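PDB 4F4F: threonine synthase from Brucella melitensis bv. 1, which probably catalyses the pyridoxal-phosphate-dependent conversion of O-phospho-L-homoserine and water into L-threonine and phosphate, the last step of threonine biosynthesis. Local coordinates for residues S146-G151 against A418-A423; P41-E46 against A60-T65; M6-T11 against I227-I232. All blocks are in the same frame, centred on the assembly; numbering follows the deposited sequence.

Interaction 1: residues S146-G151 against A418-A423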
loop_
_atom_site.group_PDB
_atom_site.type_symbol
_atom_site.label_atom_id
_atom_site.label_comp_id
_atom_site.label_asym_id
_atom_site.label_seq_id
_atom_site.Cartn_x
_atom_site.Cartn_y
_atom_site.Cartn_z
ATOM N N SER A 146 -5.351 8.042 -10.715
ATOM C CA SER A 146 -4.656 8.524 -11.894
ATOM C C SER A 146 -4.232 7.340 -12.749
ATOM O O SER A 146 -3.690 7.535 -13.828
ATOM C CB SER A 146 -3.416 9.319 -11.483
ATOM O OG SER A 146 -2.577 8.448 -10.742
ATOM N N GLY A 147 -4.440 6.109 -12.275
ATOM C CA GLY A 147 -4.230 4.939 -13.128
ATOM C C GLY A 147 -3.926 3.654 -12.395
ATOM O O GLY A 147 -4.618 2.637 -12.595
ATOM N N ASP A 148 -2.934 3.695 -11.511
ATOM C CA ASP A 148 -2.397 2.467 -10.907
ATOM C C ASP A 148 -3.216 1.859 -9.760
ATOM O O ASP A 148 -3.468 0.616 -9.712
ATOM C CB ASP A 148 -0.928 2.680 -10.491
ATOM C CG ASP A 148 0.013 2.873 -11.712
ATOM O OD1 ASP A 148 0.121 4.015 -12.235
ATOM O OD2 ASP A 148 0.676 1.895 -12.139
ATOM N N THR A 149 -3.620 2.694 -8.816
ATOM C CA THR A 149 -4.414 2.183 -7.706
ATOM C C THR A 149 -5.755 1.604 -8.152
ATOM O O THR A 149 -6.189 0.564 -7.636
ATOM C CB THR A 149 -4.614 3.263 -6.628
ATOM O OG1 THR A 149 -3.328 3.760 -6.267
ATOM C CG2 THR A 149 -5.277 2.659 -5.360
ATOM N N GLY A 150 -6.398 2.253 -9.112
ATOM C CA GLY A 150 -7.684 1.777 -9.633
ATOM C C GLY A 150 -7.596 0.375 -10.197
ATOM O O GLY A 150 -8.482 -0.446 -9.967
ATOM N N GLY A 151 -6.520 0.095 -10.919
ATOM C CA GLY A 151 -6.272 -1.234 -11.414
ATOM C C GLY A 151 -6.173 -2.297 -10.329
ATOM O O GLY A 151 -6.845 -3.355 -10.386
ATOM N N ALA A 418 7.664 -2.859 -16.592
ATOM C CA ALA A 418 6.694 -2.630 -17.661
ATOM C C ALA A 418 5.535 -1.708 -17.279
ATOM O O ALA A 418 4.811 -1.278 -18.158
ATOM C CB ALA A 418 6.155 -3.944 -18.230
ATOM N N LYS A 419 5.367 -1.407 -15.992
ATOM C CA LYS A 419 4.357 -0.458 -15.528
ATOM C C LYS A 419 4.767 0.995 -15.765
ATOM O O LYS A 419 3.910 1.886 -15.725
ATOM C CB LYS A 419 4.048 -0.642 -14.026
ATOM C CG LYS A 419 3.042 -1.734 -13.678
ATOM C CD LYS A 419 1.711 -1.476 -14.397
ATOM C CE LYS A 419 0.453 -1.676 -13.553
ATOM N NZ LYS A 419 0.422 -1.060 -12.215
ATOM N N PHE A 420 6.063 1.239 -15.992
ATOM C CA PHE A 420 6.585 2.605 -16.185
ATOM C C PHE A 420 7.628 2.565 -17.284
ATOM O O PHE A 420 8.785 2.918 -17.066
ATOM C CB PHE A 420 7.123 3.133 -14.849
ATOM C CG PHE A 420 6.047 3.236 -13.803
ATOM C CD1 PHE A 420 5.126 4.271 -13.848
ATOM C CD2 PHE A 420 5.869 2.222 -12.868
ATOM C CE1 PHE A 420 4.089 4.336 -12.939
ATOM C CE2 PHE A 420 4.842 2.273 -11.963
ATOM C CZ PHE A 420 3.944 3.331 -11.996
ATOM N N PRO A 421 7.212 2.136 -18.484
ATOM C CA PRO A 421 8.148 1.904 -19.559
ATOM C C PRO A 421 8.871 3.175 -20.036
ATOM O O PRO A 421 10.025 3.082 -20.435
ATOM C CB PRO A 421 7.262 1.337 -20.668
ATOM C CG PRO A 421 5.927 1.967 -20.436
ATOM C CD PRO A 421 5.810 2.046 -18.944
ATOM N N ASP A 422 8.219 4.343 -19.982
ATOM C CA ASP A 422 8.856 5.584 -20.488
ATOM C C ASP A 422 10.130 5.920 -19.706
ATOM O O ASP A 422 11.194 6.240 -20.283
ATOM C CB ASP A 422 7.914 6.799 -20.399
ATOM C CG ASP A 422 6.788 6.766 -21.425
ATOM O OD1 ASP A 422 6.776 5.890 -22.302
ATOM O OD2 ASP A 422 5.907 7.654 -21.342
ATOM N N ALA A 423 9.997 5.893 -18.392
ATOM C CA ALA A 423 11.096 6.248 -17.524
ATOM C C ALA A 423 12.202 5.200 -17.643
ATOM O O ALA A 423 13.367 5.541 -17.653
ATOM C CB ALA A 423 10.621 6.348 -16.096
HETATM O O HOH W 1 -1.568 -1.352 -9.795
#

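Interaction 2: residues P41-E46 against A60-T65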
loop_
_atom_site.group_PDB
_atom_site.type_symbol
_atom_site.label_atom_id
_atom_site.label_comp_id
_atom_site.label_asym_id
_atom_site.label_seq_id
_atom_site.Cartn_x
_atom_site.Cartn_y
_atom_site.Cartn_z
ATOM N N PRO A 41 0.575 -8.639 18.354
ATOM C CA PRO A 41 0.800 -10.073 18.556
ATOM C C PRO A 41 2.291 -10.348 18.567
ATOM O O PRO A 41 3.023 -9.683 17.854
ATOM C CB PRO A 41 0.165 -10.694 17.310
ATOM C CG PRO A 41 -0.836 -9.688 16.868
ATOM C CD PRO A 41 -0.152 -8.381 17.108
ATOM N N GLN A 42 2.735 -11.255 19.413
ATOM C CA GLN A 42 4.151 -11.468 19.591
ATOM C C GLN A 42 4.583 -12.839 19.111
ATOM O O GLN A 42 3.892 -13.833 19.315
ATOM C CB GLN A 42 4.545 -11.303 21.059
ATOM C CG GLN A 42 4.300 -9.911 21.562
ATOM C CD GLN A 42 5.237 -8.926 20.916
ATOM O OE1 GLN A 42 6.456 -9.125 20.909
ATOM N NE2 GLN A 42 4.685 -7.847 20.385
ATOM N N PHE A 43 5.770 -12.866 18.509
ATOM C CA PHE A 43 6.463 -14.103 18.137
ATOM C C PHE A 43 7.822 -14.153 18.816
ATOM O O PHE A 43 8.627 -13.236 18.659
ATOM C CB PHE A 43 6.684 -14.163 16.617
ATOM C CG PHE A 43 5.481 -14.560 15.846
ATOM C CD1 PHE A 43 4.420 -13.695 15.688
ATOM C CD2 PHE A 43 5.415 -15.811 15.257
ATOM C CE1 PHE A 43 3.292 -14.078 14.978
ATOM C CE2 PHE A 43 4.302 -16.187 14.530
ATOM C CZ PHE A 43 3.238 -15.322 14.401
ATOM N N THR A 44 8.084 -15.217 19.575
ATOM C CA THR A 44 9.426 -15.481 20.107
ATOM C C THR A 44 10.357 -15.954 18.996
ATOM O O THR A 44 9.897 -16.295 17.914
ATOM C CB THR A 44 9.434 -16.602 21.167
ATOM O OG1 THR A 44 9.010 -17.818 20.527
ATOM C CG2 THR A 44 8.541 -16.208 22.367
ATOM N N ALA A 45 11.659 -15.952 19.264
ATOM C CA ALA A 45 12.647 -16.492 18.296
ATOM C C ALA A 45 12.257 -17.922 17.865
ATOM O O ALA A 45 12.260 -18.247 16.690
ATOM C CB ALA A 45 14.054 -16.470 18.883
ATOM N N GLU A 46 11.889 -18.770 18.815
ATOM C CA GLU A 46 11.519 -20.158 18.466
ATOM C C GLU A 46 10.254 -20.213 17.605
ATOM O O GLU A 46 10.153 -21.059 16.747
ATOM C CB GLU A 46 11.296 -21.024 19.730
ATOM C CG GLU A 46 12.565 -21.472 20.373
ATOM C CD GLU A 46 13.326 -22.422 19.486
ATOM O OE1 GLU A 46 12.709 -23.243 18.782
ATOM O OE2 GLU A 46 14.543 -22.328 19.477
ATOM N N ALA A 60 1.635 -16.349 6.155
ATOM C CA ALA A 60 0.557 -15.352 6.214
ATOM C C ALA A 60 -0.507 -15.739 7.263
ATOM O O ALA A 60 -0.928 -14.927 8.063
ATOM C CB ALA A 60 -0.066 -15.177 4.829
ATOM N N LEU A 61 -0.889 -16.993 7.305
ATOM C CA LEU A 61 -1.893 -17.429 8.276
ATOM C C LEU A 61 -1.349 -17.296 9.697
ATOM O O LEU A 61 -2.049 -16.802 10.592
ATOM C CB LEU A 61 -2.343 -18.840 7.965
ATOM C CG LEU A 61 -3.197 -19.023 6.707
ATOM C CD1 LEU A 61 -3.282 -20.490 6.358
ATOM C CD2 LEU A 61 -4.568 -18.414 6.887
ATOM N N ALA A 62 -0.093 -17.688 9.905
ATOM C CA ALA A 62 0.546 -17.564 11.209
ATOM C C ALA A 62 0.614 -16.103 11.642
ATOM O O ALA A 62 0.252 -15.783 12.792
ATOM C CB ALA A 62 1.942 -18.208 11.220
ATOM N N VAL A 63 1.034 -15.220 10.741
ATOM C CA VAL A 63 1.347 -13.816 11.082
ATOM C C VAL A 63 0.071 -12.966 11.224
ATOM O O VAL A 63 -0.050 -12.112 12.119
ATOM C CB VAL A 63 2.402 -13.296 10.033
ATOM C CG1 VAL A 63 2.517 -11.796 9.924
ATOM C CG2 VAL A 63 3.753 -13.956 10.362
ATOM N N LEU A 64 -0.905 -13.214 10.364
ATOM C CA LEU A 64 -2.117 -12.422 10.315
ATOM C C LEU A 64 -3.263 -12.862 11.240
ATOM O O LEU A 64 -4.045 -12.004 11.687
ATOM C CB LEU A 64 -2.646 -12.323 8.867
ATOM C CG LEU A 64 -1.660 -11.724 7.871
ATOM C CD1 LEU A 64 -2.278 -11.625 6.499
ATOM C CD2 LEU A 64 -1.099 -10.360 8.319
ATOM N N THR A 65 -3.399 -14.160 11.511
ATOM C CA THR A 65 -4.540 -14.648 12.269
ATOM C C THR A 65 -4.775 -13.901 13.602
ATOM O O THR A 65 -5.912 -13.554 13.914
ATOM C CB THR A 65 -4.453 -16.189 12.495
ATOM O OG1 THR A 65 -4.587 -16.839 11.247
ATOM C CG2 THR A 65 -5.552 -16.748 13.407
#

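Interaction 3: residues M6-T11 against I227-I232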
loop_
_atom_site.group_PDB
_atom_site.type_symbol
_atom_site.label_atom_id
_atom_site.label_comp_id
_atom_site.label_asym_id
_atom_site.label_seq_id
_atom_site.Cartn_x
_atom_site.Cartn_y
_atom_site.Cartn_z
ATOM N N MET A 6 -8.456 -9.322 19.722
ATOM C CA MET A 6 -7.758 -8.123 19.295
ATOM C C MET A 6 -8.701 -6.922 19.255
ATOM O O MET A 6 -9.779 -7.001 18.721
ATOM C CB MET A 6 -7.118 -8.365 17.921
ATOM C CG MET A 6 -6.328 -7.189 17.381
ATOM S SD MET A 6 -4.993 -6.740 18.484
ATOM C CE MET A 6 -3.948 -8.175 18.161
ATOM N N LYS A 7 -8.296 -5.815 19.867
ATOM C CA LYS A 7 -9.028 -4.560 19.765
ATOM C C LYS A 7 -8.158 -3.557 19.014
ATOM O O LYS A 7 -6.946 -3.731 18.923
ATOM C CB LYS A 7 -9.378 -4.026 21.163
ATOM N N TYR A 8 -8.810 -2.513 18.513
ATOM C CA TYR A 8 -8.201 -1.515 17.693
ATOM C C TYR A 8 -8.569 -0.154 18.245
ATOM O O TYR A 8 -9.727 0.108 18.531
ATOM C CB TYR A 8 -8.684 -1.668 16.248
ATOM C CG TYR A 8 -8.041 -2.867 15.585
ATOM C CD1 TYR A 8 -6.833 -2.735 14.905
ATOM C CD2 TYR A 8 -8.631 -4.135 15.636
ATOM C CE1 TYR A 8 -6.203 -3.831 14.311
ATOM C CE2 TYR A 8 -8.005 -5.252 15.082
ATOM C CZ TYR A 8 -6.803 -5.098 14.403
ATOM O OH TYR A 8 -6.168 -6.178 13.811
ATOM N N VAL A 9 -7.560 0.690 18.410
ATOM C CA VAL A 9 -7.711 2.014 18.997
ATOM C C VAL A 9 -7.286 3.086 17.970
ATOM O O VAL A 9 -6.491 2.803 17.062
ATOM C CB VAL A 9 -6.887 2.166 20.307
ATOM C CG1 VAL A 9 -7.329 1.085 21.331
ATOM C CG2 VAL A 9 -5.388 2.130 20.023
ATOM N N SER A 10 -7.814 4.305 18.116
ATOM C CA SER A 10 -7.447 5.395 17.227
ATOM C C SER A 10 -6.212 6.123 17.687
ATOM O O SER A 10 -6.030 6.407 18.898
ATOM C CB SER A 10 -8.602 6.411 17.138
ATOM O OG SER A 10 -8.249 7.511 16.342
ATOM N N THR A 11 -5.408 6.526 16.725
ATOM C CA THR A 11 -4.347 7.473 16.985
ATOM C C THR A 11 -4.759 8.803 17.653
ATOM O O THR A 11 -3.874 9.498 18.174
ATOM C CB THR A 11 -3.573 7.801 15.697
ATOM O OG1 THR A 11 -4.476 8.336 14.713
ATOM C CG2 THR A 11 -2.808 6.522 15.152
ATOM N N ILE A 227 -5.337 4.386 3.995
ATOM C CA ILE A 227 -5.372 4.437 5.474
ATOM C C ILE A 227 -6.185 3.364 6.226
ATOM O O ILE A 227 -6.131 3.304 7.462
ATOM C CB ILE A 227 -5.735 5.867 5.999
ATOM C CG1 ILE A 227 -7.151 6.331 5.606
ATOM C CG2 ILE A 227 -4.688 6.889 5.538
ATOM C CD1 ILE A 227 -8.271 5.651 6.376
ATOM N N ASN A 228 -6.905 2.494 5.527
ATOM C CA ASN A 228 -7.590 1.409 6.211
ATOM C C ASN A 228 -6.516 0.472 6.765
ATOM O O ASN A 228 -5.531 0.215 6.099
ATOM C CB ASN A 228 -8.501 0.642 5.246
ATOM C CG ASN A 228 -9.489 -0.281 5.975
ATOM O OD1 ASN A 228 -9.109 -1.209 6.746
ATOM N ND2 ASN A 228 -10.752 -0.035 5.761
ATOM N N TRP A 229 -6.702 0.022 7.992
ATOM C CA TRP A 229 -5.817 -0.951 8.621
ATOM C C TRP A 229 -5.585 -2.176 7.717
ATOM O O TRP A 229 -4.514 -2.706 7.720
ATOM C CB TRP A 229 -6.336 -1.322 10.007
ATOM C CG TRP A 229 -5.573 -2.458 10.615
ATOM C CD1 TRP A 229 -6.015 -3.760 10.853
ATOM C CD2 TRP A 229 -4.143 -2.453 11.001
ATOM N NE1 TRP A 229 -4.999 -4.528 11.352
ATOM C CE2 TRP A 229 -3.853 -3.791 11.496
ATOM C CE3 TRP A 229 -3.132 -1.493 10.996
ATOM C CZ2 TRP A 229 -2.601 -4.139 11.939
ATOM C CZ3 TRP A 229 -1.879 -1.854 11.468
ATOM C CH2 TRP A 229 -1.618 -3.148 11.912
ATOM N N ALA A 230 -6.547 -2.586 6.865
ATOM C CA ALA A 230 -6.362 -3.815 6.036
ATOM C C ALA A 230 -5.572 -3.579 4.747
ATOM O O ALA A 230 -5.149 -4.544 4.078
ATOM C CB ALA A 230 -7.701 -4.482 5.753
ATOM N N ARG A 231 -5.315 -2.331 4.386
ATOM C CA ARG A 231 -4.277 -2.083 3.383
ATOM C C ARG A 231 -2.907 -2.257 3.972
ATOM O O ARG A 231 -1.918 -2.417 3.234
ATOM C CB ARG A 231 -4.363 -0.659 2.783
ATOM C CG ARG A 231 -5.475 -0.483 1.767
ATOM C CD ARG A 231 -5.086 -1.010 0.390
ATOM N NE ARG A 231 -4.141 -0.110 -0.244
ATOM C CZ ARG A 231 -4.473 1.006 -0.904
ATOM N NH1 ARG A 231 -5.744 1.367 -1.063
ATOM N NH2 ARG A 231 -3.517 1.796 -1.402
ATOM N N ILE A 232 -2.789 -2.125 5.293
ATOM C CA ILE A 232 -1.460 -2.244 5.885
ATOM C C ILE A 232 -1.201 -3.653 6.377
ATOM O O ILE A 232 -0.188 -4.239 6.075
ATOM C CB ILE A 232 -1.262 -1.259 7.035
ATOM C CG1 ILE A 232 -1.299 0.183 6.478
ATOM C CG2 ILE A 232 0.064 -1.547 7.755
ATOM C CD1 ILE A 232 -1.081 1.216 7.569
#

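Interaction 1: residues S146-G151 against A418-A423
The carboxylate of Asp148 and the phenyl ring of Phe420 approach from opposite directions, and the carboxylate comes obliquely to the CZ end of the ring, the two planes only 19° apart. The far end of the ring does the touching: Phe420 CZ lies 3.6 Å from Asp148 OD2 and 3.9 Å from Asp148 OD1. His391, Pro390 and Pro311 also pack on this ring.

The strong partner is Lys419. Its NZ donates to Asp148 OD2 in a salt bridge of 3.0 Å, meeting that oxygen on its anti side and 17° out of the carboxylate plane. Bends at chi2, chi3 and chi4 curl the lysine chain so that the ammonium ends beside Asp148 OD2 and next to a water. That water accepts from Lys419 NZ and donates to Asp148 O at 2.7 Å, so the ammonium reaches both the side chain and, through the water, the backbone of one residue.

Asp148 opens helix 148-157, directly after the N-cap residue Gly147, whose backbone angles (phi 155°) themselves call for glycine. An acidic residue suits this first turn, where the helix dipole would favour negative charge. The contact thereby joins the part of the fold carrying the five-stranded parallel sheet to the segment entering helix 421-428, beside the cofactor site: the side chain of Phe420 lies about 5 Å from the bound pyridoxal phosphate. Gln178 NE2 of helix 176-183 bonds to Lys419 O and also to Asp148 OD2, so the oxygen nearest the apolar ring has two polar partners, Lys419 and Gln178.

Interaction 2: residues P41-E46 against A60-T65
Phe43 reaches across to the last turns of helix 56-64 and sets the outer corner of its ring against the backbone of Ala62. The atom that arrives is CZ, 3.4 Å from Ala62 O, and the carbonyl oxygen sits at the ring edge, in its plane. This is a favourable meeting of a partly negative oxygen with the weakly positive rim of C-H groups, and CE1 follows at 4.1 Å from Ala62 O. Phe43 CG stands beside the backbone N and anti to the carbonyl carbon (chi1 -79°), which carries the ring from its extended backbone toward the helix.

Past the carbonyl, the same corner rests on carbon. Phe43 CZ is 4.3 Å from the CG2 methyl of Val63, with Val63 CA and the methyl of Ala62 at similar range. Small alanine suits the near turn because its single methyl lets the ring approach the main chain, whereas branched Val63 presents one methyl here and packs also on Val236 and Phe240 of helix 236-245. Both segments belong to the N-terminal region of the threonine synthase family, and the contact brings the chain leading into helix 45-49 against the neighbouring helix 56-64. Thr44 is the N-cap of helix 45-49, and backbone hydrogen bonds between Phe43 and Met274, at the end of helix 263-274, hold this lead-in.

One turn on from Leu61, Thr65 OG1 turns back to Leu61 O at 2.6 Å. Thr65 N bonds to the same oxygen, the two donors arriving from opposite faces of the carbonyl plane.

Interaction 3: residues M6-T11 against I227-I232
Tyr8 and Trp229 cross at about a right angle, the phenol running over the pyrrole side of the indole. Their ring planes are inclined at 52° and the centroids of the phenol and the five-membered ring lie 4.7 Å apart, an oblique pairing intermediate between a parallel stack and a perpendicular one. One corner of the tyrosine carries the contact: CE1 of Tyr8 sits 3.2 Å above one indole face, displaced toward its rim, and lies 3.5 Å from Trp229 CD1. The hydroxyl continues past the rim, so that Tyr8 OH is 3.2 Å from Trp229 NE1.

With CG anti to its backbone N (chi1 172°), Trp229 points its indole at the strand, where the tyrosine ring meets it. Tryptophan suits this place because its large flat indole offers a face to Tyr8 while also packing on Pro37 of strand 35-37 and on Arg323 of helix 321-328. Pro37 touches the phenol as well, as does Tyr35.

Strand 8-10 pairs antiparallel with 35-37 in a small two-stranded sheet near the N terminus, and this contact lays that sheet against the short, weakly bonded helix 229-232. Asn228 caps the helix: its OD1 accepts from Ala230 N at 2.9 Å, nearly straight at 174°, while its ND2 donates to Leu24 O. Asparagine suits this N-cap because its short amide can bend back onto a helix N-H.

Both aromatic residues are buried, and the hydroxyl of Tyr8 has a clear partner in the backbone O of Phe67. Chemically, then, the contact is a small apolar one, CE1 of Tyr8 on an indole face, and tyrosine can fill the interior here because Phe67 O satisfies its hydroxyl.

In the fold
Interactions 2 and 3 are neighbours, their centres about 18 Å apart, and they touch where Pro41 CG packs on Met6 CE at 3.7 Å. Interaction 2 lies wholly within the sequence that interaction 3 spans. Interaction 1 is across the chain's centre from both, its centre about 34 Å from that of interaction 2 and 28 Å from that of interaction 3; yet the segments of 1 and 3 alternate along the chain, and their nearest atoms come to about 4 Å without touching. Asp148's side chain is about 6 Å from that of Lys117, the predicted cofactor-attachment lysine, on which Arg231 of interaction 3 also packs. Trp229's side chain stays about 12 Å from the pyridoxal phosphate.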